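Local coordinates for ribonucleoside-diphosphate reductase small chain 2 (Saccharomyces cerevisiae, PDB 1JK0), which forms the small-subunit heterodimer of ribonucleotide reductase with RNR2, whose folding and assembly with the large subunits depend on it, and so serves deoxyribonucleotide synthesis, at residues Lys13-Met18 with Tyr175-Val180; Glu25-Glu30 with Cys228-His233; Asn84-Ser89 with Met133-Phe138. One frame throughout, in Å; residues are numbered along the deposited sequence.

Interaction 1. Residues Lys13-Met18 with Tyr175-Val180; sequences KERHDM and YAERLV
Met18 and Ala176 make the apolar half of this contact between helix 13-21 and the beginning of helix 175-188, and Arg15 with Glu177 makes the charged half. The tight part is buried. The terminal methyl CE of Met18 meets CB of Ala176 at 3.4 Å, the slender, flexible methionine spanning backbones whose CA atoms stay 9.3 Å apart at this pair. Ala176 suits the receiving end because its side chain stops at CB; Leu174 and Thr236 also touch Met18, and Leu234 touches Ala176.

The looser side belongs to Arg15, which is partly exposed. Its CG lies anti to the backbone N (chi1 179°), and a bend at chi3 brings the guanidinium to the extended Glu177. OE1 of Glu177 sits over one guanidinium face, 3.4 Å from NE of Arg15, and the two planar groups stand 81° apart. Because OE1 lies well out of the guanidinium plane, no N-H points at it, and the salt bridge works through charge alone. The other carboxylate oxygen, OE2, accepts a hydrogen bond from Leu174 N, which helps to position the group, while Ile242 of helix 240-258 touches both charged side chains. Packing thus joins the N-terminal helix to the bundle at Ala176, supplemented by a weakly directional electrostatic attraction.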
ATOM      1  N   LYS B  13     -29.172 -10.697  24.442  1.00 72.51           N
ATOM      2  CA  LYS B  13     -30.204 -10.294  23.488  1.00 73.14           C
ATOM      3  C   LYS B  13     -29.818  -9.042  22.704  1.00 73.01           C
ATOM      4  O   LYS B  13     -29.843  -9.050  21.472  1.00 72.75           O
ATOM      5  CB  LYS B  13     -31.525 -10.049  24.230  1.00 73.75           C
ATOM      6  CG  LYS B  13     -31.970 -11.236  25.099  1.00 76.29           C
ATOM      7  CD  LYS B  13     -33.058 -10.874  26.123  1.00 76.49           C
ATOM      8  CE  LYS B  13     -33.361 -12.058  27.057  1.00 77.54           C
ATOM      9  NZ  LYS B  13     -34.331 -11.758  28.166  1.00 77.71           N
ATOM     10  N   GLU B  14     -29.461  -7.973  23.417  1.00 72.90           N
ATOM     11  CA  GLU B  14     -29.079  -6.710  22.778  1.00 72.18           C
ATOM     12  C   GLU B  14     -27.926  -6.831  21.786  1.00 71.06           C
ATOM     13  O   GLU B  14     -27.875  -6.099  20.798  1.00 70.17           O
ATOM     14  CB  GLU B  14     -28.753  -5.638  23.831  1.00 72.88           C
ATOM     15  CG  GLU B  14     -27.893  -6.087  25.005  1.00 74.24           C
ATOM     16  CD  GLU B  14     -27.702  -4.978  26.043  1.00 75.73           C
ATOM     17  OE1 GLU B  14     -26.949  -4.019  25.764  1.00 74.84           O
ATOM     18  OE2 GLU B  14     -28.317  -5.058  27.135  1.00 77.28           O
ATOM     19  N   ARG B  15     -27.001  -7.748  22.041  1.00 70.07           N
ATOM     20  CA  ARG B  15     -25.896  -7.940  21.118  1.00 69.39           C
ATOM     21  C   ARG B  15     -26.470  -8.387  19.773  1.00 68.38           C
ATOM     22  O   ARG B  15     -25.924  -8.071  18.722  1.00 67.88           O
ATOM     23  CB  ARG B  15     -24.922  -8.990  21.650  1.00 70.60           C
ATOM     24  CG  ARG B  15     -23.748  -9.251  20.721  1.00 72.50           C
ATOM     25  CD  ARG B  15     -22.763 -10.257  21.308  1.00 73.36           C
ATOM     26  NE  ARG B  15     -22.111  -9.753  22.517  1.00 74.27           N
ATOM     27  CZ  ARG B  15     -21.161 -10.411  23.177  1.00 75.40           C
ATOM     28  NH1 ARG B  15     -20.749 -11.598  22.746  1.00 76.42           N
ATOM     29  NH2 ARG B  15     -20.623  -9.892  24.275  1.00 74.73           N
ATOM     30  N   HIS B  16     -27.581  -9.117  19.813  1.00 68.16           N
ATOM     31  CA  HIS B  16     -28.231  -9.586  18.584  1.00 67.32           C
ATOM     32  C   HIS B  16     -28.755  -8.409  17.750  1.00 66.06           C
ATOM     33  O   HIS B  16     -28.750  -8.462  16.515  1.00 64.87           O
ATOM     34  CB  HIS B  16     -29.406 -10.517  18.910  1.00 66.49           C
ATOM     35  CG  HIS B  16     -30.223 -10.897  17.713  1.00 66.50           C
ATOM     36  ND1 HIS B  16     -29.781 -11.795  16.764  1.00 67.49           N
ATOM     37  CD2 HIS B  16     -31.431 -10.462  17.284  1.00 66.28           C
ATOM     38  CE1 HIS B  16     -30.681 -11.894  15.801  1.00 66.88           C
ATOM     39  NE2 HIS B  16     -31.691 -11.095  16.091  1.00 66.72           N
ATOM     40  N   ASP B  17     -29.213  -7.361  18.436  1.00 64.61           N
ATOM     41  CA  ASP B  17     -29.744  -6.171  17.780  1.00 63.78           C
ATOM     42  C   ASP B  17     -28.641  -5.343  17.130  1.00 63.91           C
ATOM     43  O   ASP B  17     -28.798  -4.856  16.007  1.00 63.29           O
ATOM     44  CB  ASP B  17     -30.514  -5.312  18.785  1.00 64.25           C
ATOM     45  CG  ASP B  17     -31.791  -5.984  19.273  1.00 65.59           C
ATOM     46  OD1 ASP B  17     -32.570  -5.322  19.991  1.00 65.37           O
ATOM     47  OD2 ASP B  17     -32.018  -7.171  18.944  1.00 65.70           O
ATOM     48  N   MET B  18     -27.524  -5.183  17.838  1.00 63.57           N
ATOM     49  CA  MET B  18     -26.392  -4.430  17.317  1.00 62.05           C
ATOM     50  C   MET B  18     -25.913  -5.110  16.030  1.00 62.63           C
ATOM     51  O   MET B  18     -25.565  -4.449  15.053  1.00 63.10           O
ATOM     52  CB  MET B  18     -25.272  -4.392  18.354  1.00 61.15           C
ATOM     53  CG  MET B  18     -24.445  -3.121  18.314  1.00 62.98           C
ATOM     54  SD  MET B  18     -23.227  -2.960  19.657  1.00 63.07           S
ATOM     55  CE  MET B  18     -21.731  -3.002  18.739  1.00 64.01           C
ATOM     56  N   TYR B 175     -18.293  -5.143  15.407  1.00 49.35           N
ATOM     57  CA  TYR B 175     -17.291  -4.154  15.011  1.00 46.22           C
ATOM     58  C   TYR B 175     -16.857  -3.236  16.145  1.00 45.69           C
ATOM     59  O   TYR B 175     -15.658  -3.044  16.383  1.00 44.61           O
ATOM     60  CB  TYR B 175     -17.818  -3.312  13.852  1.00 45.05           C
ATOM     61  CG  TYR B 175     -16.832  -2.277  13.366  1.00 44.95           C
ATOM     62  CD1 TYR B 175     -15.595  -2.656  12.858  1.00 44.29           C
ATOM     63  CD2 TYR B 175     -17.128  -0.915  13.434  1.00 44.92           C
ATOM     64  CE1 TYR B 175     -14.675  -1.711  12.431  1.00 44.27           C
ATOM     65  CE2 TYR B 175     -16.214   0.037  13.007  1.00 45.26           C
ATOM     66  CZ  TYR B 175     -14.989  -0.369  12.506  1.00 44.58           C
ATOM     67  OH  TYR B 175     -14.078   0.563  12.077  1.00 44.68           O
ATOM     68  N   ALA B 176     -17.831  -2.663  16.842  1.00 45.64           N
ATOM     69  CA  ALA B 176     -17.521  -1.773  17.945  1.00 46.35           C
ATOM     70  C   ALA B 176     -16.649  -2.512  18.944  1.00 47.13           C
ATOM     71  O   ALA B 176     -15.682  -1.956  19.455  1.00 47.77           O
ATOM     72  CB  ALA B 176     -18.791  -1.297  18.608  1.00 46.35           C
ATOM     73  N   GLU B 177     -16.995  -3.768  19.218  1.00 47.23           N
ATOM     74  CA  GLU B 177     -16.227  -4.576  20.151  1.00 47.82           C
ATOM     75  C   GLU B 177     -14.793  -4.757  19.666  1.00 47.85           C
ATOM     76  O   GLU B 177     -13.841  -4.380  20.366  1.00 47.65           O
ATOM     77  CB  GLU B 177     -16.892  -5.936  20.347  1.00 50.31           C
ATOM     78  CG  GLU B 177     -18.104  -5.880  21.265  1.00 53.61           C
ATOM     79  CD  GLU B 177     -18.854  -7.196  21.343  1.00 55.30           C
ATOM     80  OE1 GLU B 177     -19.873  -7.242  22.065  1.00 55.92           O
ATOM     81  OE2 GLU B 177     -18.432  -8.174  20.681  1.00 54.63           O
ATOM     82  N   ARG B 178     -14.642  -5.321  18.469  1.00 46.07           N
ATOM     83  CA  ARG B 178     -13.321  -5.540  17.888  1.00 44.26           C
ATOM     84  C   ARG B 178     -12.499  -4.258  17.952  1.00 43.66           C
ATOM     85  O   ARG B 178     -11.280  -4.299  18.086  1.00 44.24           O
ATOM     86  CB  ARG B 178     -13.436  -5.977  16.429  1.00 43.89           C
ATOM     87  CG  ARG B 178     -14.317  -7.186  16.195  1.00 42.13           C
ATOM     88  CD  ARG B 178     -14.018  -7.824  14.846  1.00 40.26           C
ATOM     89  NE  ARG B 178     -14.733  -7.221  13.722  1.00 38.37           N
ATOM     90  CZ  ARG B 178     -16.016  -7.431  13.463  1.00 37.35           C
ATOM     91  NH1 ARG B 178     -16.725  -8.222  14.252  1.00 36.03           N
ATOM     92  NH2 ARG B 178     -16.585  -6.875  12.402  1.00 35.94           N
ATOM     93  N   LEU B 179     -13.165  -3.115  17.844  1.00 42.49           N
ATOM     94  CA  LEU B 179     -12.458  -1.847  17.909  1.00 41.92           C
ATOM     95  C   LEU B 179     -11.860  -1.663  19.300  1.00 42.05           C
ATOM     96  O   LEU B 179     -10.661  -1.439  19.437  1.00 42.42           O
ATOM     97  CB  LEU B 179     -13.415  -0.699  17.577  1.00 40.47           C
ATOM     98  CG  LEU B 179     -13.089   0.203  16.384  1.00 38.82           C
ATOM     99  CD1 LEU B 179     -12.361  -0.546  15.281  1.00 38.76           C
ATOM    100  CD2 LEU B 179     -14.384   0.774  15.872  1.00 38.25           C
ATOM    101  N   VAL B 180     -12.687  -1.782  20.334  1.00 43.01           N
ATOM    102  CA  VAL B 180     -12.204  -1.621  21.707  1.00 43.34           C
ATOM    103  C   VAL B 180     -11.043  -2.587  22.002  1.00 43.17           C
ATOM    104  O   VAL B 180     -10.041  -2.204  22.608  1.00 42.08           O
ATOM    105  CB  VAL B 180     -13.347  -1.841  22.727  1.00 43.83           C
ATOM    106  CG1 VAL B 180     -12.832  -1.612  24.136  1.00 44.41           C
ATOM    107  CG2 VAL B 180     -14.499  -0.886  22.433  1.00 42.74           C
TER

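Interaction 2. Residues Glu25-Glu30 with Cys228-His233; sequences EILLME and CLLFAH
Leu27 reaches from the loop after helix 13-21 to the C-terminal end of helix 207-232, where Leu230 and His233 receive it. The apolar contacts all run through one branch. CD2 of Leu27 lies 4.3 Å from CD2 of Leu230 and equally 4.3 Å from CB of His233, so one methyl touches both the Leu230 side chain and the base of the histidine. The same methyl comes 3.8 Å from the carbonyl O of Leu230, a van der Waals approach to an oxygen that already accepts a hydrogen bond from His233 N at 2.6 Å. Leucine suits this place: it is long enough to carry a methyl from the loop to the helix end, and it brings no polar group to be satisfied there. Ile45 of helix 43-54 and Tyr175 of helix 175-188 pack on Leu230 as well.

Polar groups approach without bonding across the pair. Glu25 OE1 and His233 O, both acceptors, stay 4.2 Å apart. The carboxylate is instead held by residues just after His233: OE1 accepts from Arg235 N and OE2 is hydrogen-bonded to Thr236 OG1. A bend at chi2 (-61°) turns the chain toward them. His233, the first residue to leave helical geometry, has its ring folded back over its own helix, with Leu229 O 3.5 Å above the ring centre. The chemistry divides the work: Leu27 covers apolar surface beside the helix end, while buried Glu25 ties its loop to the residues just after the helix.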
ATOM      1  N   GLU B  25     -24.618   1.602   9.995  1.00 52.01           N
ATOM      2  CA  GLU B  25     -23.352   2.300  10.217  1.00 49.16           C
ATOM      3  C   GLU B  25     -22.753   2.729   8.874  1.00 47.32           C
ATOM      4  O   GLU B  25     -22.271   1.905   8.093  1.00 45.60           O
ATOM      5  CB  GLU B  25     -22.353   1.411  10.967  1.00 49.46           C
ATOM      6  CG  GLU B  25     -22.781   0.950  12.365  1.00 50.23           C
ATOM      7  CD  GLU B  25     -23.019   2.087  13.367  1.00 51.03           C
ATOM      8  OE1 GLU B  25     -22.397   3.164  13.247  1.00 49.93           O
ATOM      9  OE2 GLU B  25     -23.828   1.885  14.299  1.00 52.08           O
ATOM     10  N   ILE B  26     -22.805   4.031   8.619  1.00 45.83           N
ATOM     11  CA  ILE B  26     -22.287   4.630   7.394  1.00 44.45           C
ATOM     12  C   ILE B  26     -20.797   4.341   7.272  1.00 43.50           C
ATOM     13  O   ILE B  26     -20.241   4.297   6.179  1.00 42.81           O
ATOM     14  CB  ILE B  26     -22.496   6.162   7.417  1.00 44.25           C
ATOM     15  CG1 ILE B  26     -21.608   6.789   8.493  1.00 43.50           C
ATOM     16  CG2 ILE B  26     -23.942   6.489   7.735  1.00 41.82           C
ATOM     17  CD1 ILE B  26     -21.689   8.293   8.562  1.00 45.46           C
ATOM     18  N   LEU B  27     -20.167   4.145   8.422  1.00 43.77           N
ATOM     19  CA  LEU B  27     -18.744   3.861   8.526  1.00 43.72           C
ATOM     20  C   LEU B  27     -18.426   2.523   7.874  1.00 45.39           C
ATOM     21  O   LEU B  27     -17.509   2.415   7.071  1.00 45.89           O
ATOM     22  CB  LEU B  27     -18.358   3.830  10.006  1.00 41.47           C
ATOM     23  CG  LEU B  27     -17.023   4.425  10.446  1.00 39.68           C
ATOM     24  CD1 LEU B  27     -16.924   5.857   9.986  1.00 37.55           C
ATOM     25  CD2 LEU B  27     -16.910   4.341  11.948  1.00 38.53           C
ATOM     26  N   LEU B  28     -19.202   1.507   8.231  1.00 48.59           N
ATOM     27  CA  LEU B  28     -19.026   0.158   7.701  1.00 50.90           C
ATOM     28  C   LEU B  28     -19.756   0.018   6.391  1.00 53.85           C
ATOM     29  O   LEU B  28     -19.561  -0.946   5.656  1.00 53.75           O
ATOM     30  CB  LEU B  28     -19.592  -0.861   8.678  1.00 47.98           C
ATOM     31  CG  LEU B  28     -18.970  -0.796  10.064  1.00 47.34           C
ATOM     32  CD1 LEU B  28     -19.854  -1.558  11.042  1.00 46.20           C
ATOM     33  CD2 LEU B  28     -17.550  -1.360  10.010  1.00 45.75           C
ATOM     34  N   MET B  29     -20.606   0.994   6.116  1.00 58.70           N
ATOM     35  CA  MET B  29     -21.411   1.003   4.909  1.00 63.58           C
ATOM     36  C   MET B  29     -20.588   1.358   3.686  1.00 66.13           C
ATOM     37  O   MET B  29     -19.400   1.670   3.779  1.00 67.01           O
ATOM     38  CB  MET B  29     -22.547   2.009   5.060  1.00 64.89           C
ATOM     39  CG  MET B  29     -23.926   1.464   4.779  1.00 66.24           C
ATOM     40  SD  MET B  29     -25.168   2.633   5.369  1.00 69.27           S
ATOM     41  CE  MET B  29     -25.124   3.864   4.030  1.00 67.92           C
ATOM     42  N   GLU B  30     -21.249   1.315   2.535  1.00 69.36           N
ATOM     43  CA  GLU B  30     -20.624   1.631   1.261  1.00 71.14           C
ATOM     44  C   GLU B  30     -20.376   3.127   1.119  1.00 71.89           C
ATOM     45  O   GLU B  30     -20.921   3.942   1.868  1.00 72.21           O
ATOM     46  CB  GLU B  30     -21.514   1.154   0.110  1.00 71.87           C
ATOM     47  CG  GLU B  30     -21.755  -0.348   0.084  1.00 72.13           C
ATOM     48  CD  GLU B  30     -22.741  -0.750  -0.997  1.00 73.81           C
ATOM     49  OE1 GLU B  30     -22.593  -0.266  -2.144  1.00 74.19           O
ATOM     50  OE2 GLU B  30     -23.655  -1.559  -0.705  1.00 73.22           O
ATOM     51  N   CYS B 228     -10.360   4.918  18.845  1.00 32.99           N
ATOM     52  CA  CYS B 228     -11.282   5.606  19.739  1.00 33.65           C
ATOM     53  C   CYS B 228     -12.067   6.604  18.904  1.00 34.01           C
ATOM     54  O   CYS B 228     -13.204   6.935  19.217  1.00 35.20           O
ATOM     55  CB  CYS B 228     -10.525   6.325  20.849  1.00 32.84           C
ATOM     56  SG  CYS B 228      -9.935   5.210  22.132  1.00 39.64           S
ATOM     57  N   LEU B 229     -11.443   7.077  17.831  1.00 34.46           N
ATOM     58  CA  LEU B 229     -12.080   8.015  16.926  1.00 34.07           C
ATOM     59  C   LEU B 229     -13.130   7.299  16.082  1.00 35.13           C
ATOM     60  O   LEU B 229     -14.211   7.835  15.851  1.00 35.67           O
ATOM     61  CB  LEU B 229     -11.047   8.655  16.008  1.00 33.73           C
ATOM     62  CG  LEU B 229     -11.660   9.418  14.837  1.00 32.80           C
ATOM     63  CD1 LEU B 229     -12.596  10.479  15.361  1.00 33.58           C
ATOM     64  CD2 LEU B 229     -10.558  10.029  13.999  1.00 33.70           C
ATOM     65  N   LEU B 230     -12.815   6.101  15.603  1.00 34.83           N
ATOM     66  CA  LEU B 230     -13.786   5.362  14.808  1.00 36.61           C
ATOM     67  C   LEU B 230     -14.949   5.029  15.723  1.00 40.02           C
ATOM     68  O   LEU B 230     -16.093   5.420  15.470  1.00 40.52           O
ATOM     69  CB  LEU B 230     -13.173   4.080  14.246  1.00 32.43           C
ATOM     70  CG  LEU B 230     -12.084   4.338  13.204  1.00 29.74           C
ATOM     71  CD1 LEU B 230     -11.551   3.023  12.690  1.00 26.53           C
ATOM     72  CD2 LEU B 230     -12.653   5.173  12.064  1.00 26.61           C
ATOM     73  N   PHE B 231     -14.642   4.321  16.804  1.00 43.09           N
ATOM     74  CA  PHE B 231     -15.655   3.947  17.775  1.00 45.26           C
ATOM     75  C   PHE B 231     -16.593   5.134  18.020  1.00 44.71           C
ATOM     76  O   PHE B 231     -17.810   5.024  17.867  1.00 44.59           O
ATOM     77  CB  PHE B 231     -14.996   3.544  19.094  1.00 47.56           C
ATOM     78  CG  PHE B 231     -15.963   2.997  20.105  1.00 49.71           C
ATOM     79  CD1 PHE B 231     -16.391   1.674  20.031  1.00 51.16           C
ATOM     80  CD2 PHE B 231     -16.467   3.812  21.110  1.00 50.14           C
ATOM     81  CE1 PHE B 231     -17.306   1.173  20.944  1.00 52.43           C
ATOM     82  CE2 PHE B 231     -17.383   3.325  22.028  1.00 51.45           C
ATOM     83  CZ  PHE B 231     -17.806   2.003  21.947  1.00 53.73           C
ATOM     84  N   ALA B 232     -16.014   6.272  18.384  1.00 42.74           N
ATOM     85  CA  ALA B 232     -16.797   7.468  18.655  1.00 41.62           C
ATOM     86  C   ALA B 232     -17.837   7.751  17.585  1.00 40.96           C
ATOM     87  O   ALA B 232     -18.923   8.230  17.882  1.00 42.39           O
ATOM     88  CB  ALA B 232     -15.880   8.656  18.800  1.00 40.54           C
ATOM     89  N   HIS B 233     -17.521   7.448  16.337  1.00 40.32           N
ATOM     90  CA  HIS B 233     -18.467   7.714  15.266  1.00 40.20           C
ATOM     91  C   HIS B 233     -19.467   6.599  15.016  1.00 39.68           C
ATOM     92  O   HIS B 233     -20.219   6.631  14.049  1.00 39.76           O
ATOM     93  CB  HIS B 233     -17.703   8.059  13.987  1.00 40.62           C
ATOM     94  CG  HIS B 233     -16.895   9.311  14.108  1.00 39.98           C
ATOM     95  ND1 HIS B 233     -16.935  10.107  15.233  1.00 39.88           N
ATOM     96  CD2 HIS B 233     -16.021   9.902  13.261  1.00 39.22           C
ATOM     97  CE1 HIS B 233     -16.119  11.132  15.078  1.00 39.57           C
ATOM     98  NE2 HIS B 233     -15.551  11.032  13.888  1.00 39.81           N
TER

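Interaction 3. Residues Asn84-Ser89 with Met133-Phe138; sequences NLLALS and MMVDAF
Leu86 of helix 78-89 projects onto helix 111-138, where Val135 and Met134 meet it within the helical, ferritin-like domain of the small-chain family. Its CB already touches the partner, lying 3.5 Å from CG2 of Val135. Next along the chain, CG stands 4.1 Å from that same methyl. Chi1 of -55° sets CG anti to the carbonyl carbon, and an extended chi2 (-173°) sends CD1 forward into the corner formed by CG2 of Val135 at 3.5 Å and CB of Met134 at 3.6 Å. Leucine and valine run antiparallel alongside one another, while the methionine chain passes nearly perpendicular to the leucine.

Each residue type fits its task. Leucine supplies the reach, and beta-branched valine offers a methyl close to its backbone, where the helices come within 6.8 Å at the CA atoms of Leu86 and Val135. Met134 contributes its CB, and the rest of its chain turns from helix 78-89. Behind the contact, Ser89 OG donates to Leu85 O at 2.8 Å. The side chain of Leu86 also lies about 4 Å from that of Tyr131, a predicted active-site residue one turn before Val135. With aliphatic groups alone at the interface, the two helices are joined by dispersion and exclusion of water, giving this predicted site an apolar neighbour.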
ATOM      1  N   ASN B  84      14.735  -9.531  25.822  1.00 67.91           N
ATOM      2  CA  ASN B  84      13.371 -10.004  25.586  1.00 67.66           C
ATOM      3  C   ASN B  84      12.493  -8.870  25.043  1.00 66.75           C
ATOM      4  O   ASN B  84      11.730  -9.060  24.093  1.00 65.38           O
ATOM      5  CB  ASN B  84      12.773 -10.561  26.887  1.00 68.91           C
ATOM      6  CG  ASN B  84      13.573 -11.733  27.447  1.00 69.70           C
ATOM      7  OD1 ASN B  84      13.661 -12.802  26.828  1.00 69.73           O
ATOM      8  ND2 ASN B  84      14.161 -11.537  28.625  1.00 68.70           N
ATOM      9  N   LEU B  85      12.619  -7.692  25.658  1.00 66.51           N
ATOM     10  CA  LEU B  85      11.877  -6.486  25.270  1.00 64.90           C
ATOM     11  C   LEU B  85      11.901  -6.321  23.755  1.00 63.55           C
ATOM     12  O   LEU B  85      10.871  -6.077  23.129  1.00 64.26           O
ATOM     13  CB  LEU B  85      12.514  -5.259  25.928  1.00 65.44           C
ATOM     14  CG  LEU B  85      11.817  -3.900  25.852  1.00 66.58           C
ATOM     15  CD1 LEU B  85      11.718  -3.425  24.412  1.00 67.94           C
ATOM     16  CD2 LEU B  85      10.444  -4.017  26.482  1.00 67.56           C
ATOM     17  N   LEU B  86      13.088  -6.443  23.175  1.00 61.29           N
ATOM     18  CA  LEU B  86      13.236  -6.330  21.739  1.00 59.83           C
ATOM     19  C   LEU B  86      12.706  -7.607  21.120  1.00 58.92           C
ATOM     20  O   LEU B  86      11.856  -7.570  20.241  1.00 58.32           O
ATOM     21  CB  LEU B  86      14.709  -6.144  21.351  1.00 59.12           C
ATOM     22  CG  LEU B  86      15.470  -4.976  21.989  1.00 58.65           C
ATOM     23  CD1 LEU B  86      16.850  -4.852  21.352  1.00 57.16           C
ATOM     24  CD2 LEU B  86      14.681  -3.693  21.819  1.00 58.30           C
ATOM     25  N   ALA B  87      13.208  -8.737  21.609  1.00 59.21           N
ATOM     26  CA  ALA B  87      12.820 -10.056  21.111  1.00 58.42           C
ATOM     27  C   ALA B  87      11.310 -10.251  21.022  1.00 57.45           C
ATOM     28  O   ALA B  87      10.825 -10.980  20.158  1.00 57.78           O
ATOM     29  CB  ALA B  87      13.433 -11.142  21.978  1.00 58.96           C
ATOM     30  N   LEU B  88      10.563  -9.614  21.915  1.00 55.82           N
ATOM     31  CA  LEU B  88       9.116  -9.743  21.861  1.00 55.08           C
ATOM     32  C   LEU B  88       8.632  -8.977  20.627  1.00 54.90           C
ATOM     33  O   LEU B  88       8.209  -9.571  19.624  1.00 53.84           O
ATOM     34  CB  LEU B  88       8.487  -9.161  23.133  1.00 54.20           C
ATOM     35  CG  LEU B  88       8.748  -9.986  24.397  1.00 53.44           C
ATOM     36  CD1 LEU B  88       8.173  -9.278  25.610  1.00 52.68           C
ATOM     37  CD2 LEU B  88       8.129 -11.377  24.234  1.00 52.49           C
ATOM     38  N   SER B  89       8.734  -7.653  20.715  1.00 53.92           N
ATOM     39  CA  SER B  89       8.331  -6.727  19.662  1.00 51.86           C
ATOM     40  C   SER B  89       8.798  -7.140  18.265  1.00 51.24           C
ATOM     41  O   SER B  89       8.042  -7.080  17.294  1.00 51.65           O
ATOM     42  CB  SER B  89       8.895  -5.348  19.979  1.00 51.35           C
ATOM     43  OG  SER B  89       8.911  -5.114  21.374  1.00 51.42           O
ATOM     44  N   MET B 133      17.697  -3.560  14.459  1.00 53.92           N
ATOM     45  CA  MET B 133      18.989  -2.879  14.505  1.00 54.84           C
ATOM     46  C   MET B 133      19.579  -2.871  15.908  1.00 55.05           C
ATOM     47  O   MET B 133      20.786  -3.018  16.076  1.00 55.30           O
ATOM     48  CB  MET B 133      18.859  -1.434  14.036  1.00 54.90           C
ATOM     49  CG  MET B 133      18.176  -1.276  12.711  1.00 55.46           C
ATOM     50  SD  MET B 133      18.676   0.249  11.954  1.00 56.98           S
ATOM     51  CE  MET B 133      18.207   1.404  13.217  1.00 56.27           C
ATOM     52  N   MET B 134      18.730  -2.680  16.912  1.00 55.46           N
ATOM     53  CA  MET B 134      19.189  -2.652  18.292  1.00 57.30           C
ATOM     54  C   MET B 134      19.681  -4.046  18.669  1.00 58.47           C
ATOM     55  O   MET B 134      20.767  -4.213  19.228  1.00 58.93           O
ATOM     56  CB  MET B 134      18.050  -2.198  19.205  1.00 56.71           C
ATOM     57  CG  MET B 134      17.369  -0.941  18.692  1.00 56.52           C
ATOM     58  SD  MET B 134      16.287  -0.125  19.869  1.00 57.62           S
ATOM     59  CE  MET B 134      17.140   1.450  20.038  1.00 57.17           C
ATOM     60  N   VAL B 135      18.876  -5.045  18.341  1.00 59.23           N
ATOM     61  CA  VAL B 135      19.223  -6.431  18.602  1.00 60.64           C
ATOM     62  C   VAL B 135      20.585  -6.733  17.950  1.00 62.00           C
ATOM     63  O   VAL B 135      21.357  -7.545  18.455  1.00 62.43           O
ATOM     64  CB  VAL B 135      18.118  -7.379  18.029  1.00 59.85           C
ATOM     65  CG1 VAL B 135      18.623  -8.804  17.940  1.00 58.34           C
ATOM     66  CG2 VAL B 135      16.877  -7.316  18.911  1.00 57.55           C
ATOM     67  N   ASP B 136      20.883  -6.047  16.846  1.00 62.38           N
ATOM     68  CA  ASP B 136      22.132  -6.247  16.110  1.00 63.19           C
ATOM     69  C   ASP B 136      23.326  -5.451  16.677  1.00 64.14           C
ATOM     70  O   ASP B 136      24.392  -6.012  16.939  1.00 63.62           O
ATOM     71  CB  ASP B 136      21.918  -5.879  14.633  1.00 61.87           C
ATOM     72  CG  ASP B 136      22.918  -6.553  13.705  1.00 62.21           C
ATOM     73  OD1 ASP B 136      22.786  -7.775  13.460  1.00 62.15           O
ATOM     74  OD2 ASP B 136      23.838  -5.861  13.220  1.00 61.98           O
ATOM     75  N   ALA B 137      23.150  -4.149  16.865  1.00 65.35           N
ATOM     76  CA  ALA B 137      24.225  -3.306  17.381  1.00 66.50           C
ATOM     77  C   ALA B 137      24.552  -3.608  18.833  1.00 67.00           C
ATOM     78  O   ALA B 137      25.657  -3.333  19.306  1.00 66.68           O
ATOM     79  CB  ALA B 137      23.845  -1.836  17.236  1.00 67.12           C
ATOM     80  N   PHE B 138      23.591  -4.179  19.539  1.00 67.77           N
ATOM     81  CA  PHE B 138      23.780  -4.481  20.945  1.00 68.96           C
ATOM     82  C   PHE B 138      24.216  -5.908  21.215  1.00 70.02           C
ATOM     83  O   PHE B 138      25.339  -6.149  21.652  1.00 70.22           O
ATOM     84  CB  PHE B 138      22.490  -4.183  21.708  1.00 69.24           C
ATOM     85  CG  PHE B 138      22.059  -2.741  21.638  1.00 69.83           C
ATOM     86  CD1 PHE B 138      20.867  -2.332  22.227  1.00 70.16           C
ATOM     87  CD2 PHE B 138      22.855  -1.788  21.013  1.00 69.72           C
ATOM     88  CE1 PHE B 138      20.479  -1.000  22.197  1.00 69.78           C
ATOM     89  CE2 PHE B 138      22.474  -0.456  20.977  1.00 69.64           C
ATOM     90  CZ  PHE B 138      21.284  -0.061  21.572  1.00 69.69           C
TER

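Overall arrangement
Interactions 1 and 2 are neighbours, with centres 13 Å apart, and they form one continuous packed region at one end of the largely helical, ferritin-like subunit. Tyr175 links them: its CD2 is 3.5 Å from Leu28 CD2, and its OH is 3.6 Å from Leu230 CD1. Ala176 CB adds a contact to Phe231 CE1 at 3.7 Å. Their segments alternate along the chain, so the N-terminal arm lies against two different helices of the bundle, 175-188 and 207-232. Interaction 3 is nested inside both loops and lies on the opposite side of the chain's centre, 38 and 37 Å from the centres of interactions 1 and 2. It alone adjoins Tyr131, the predicted active-site residue; the other two lie away from it.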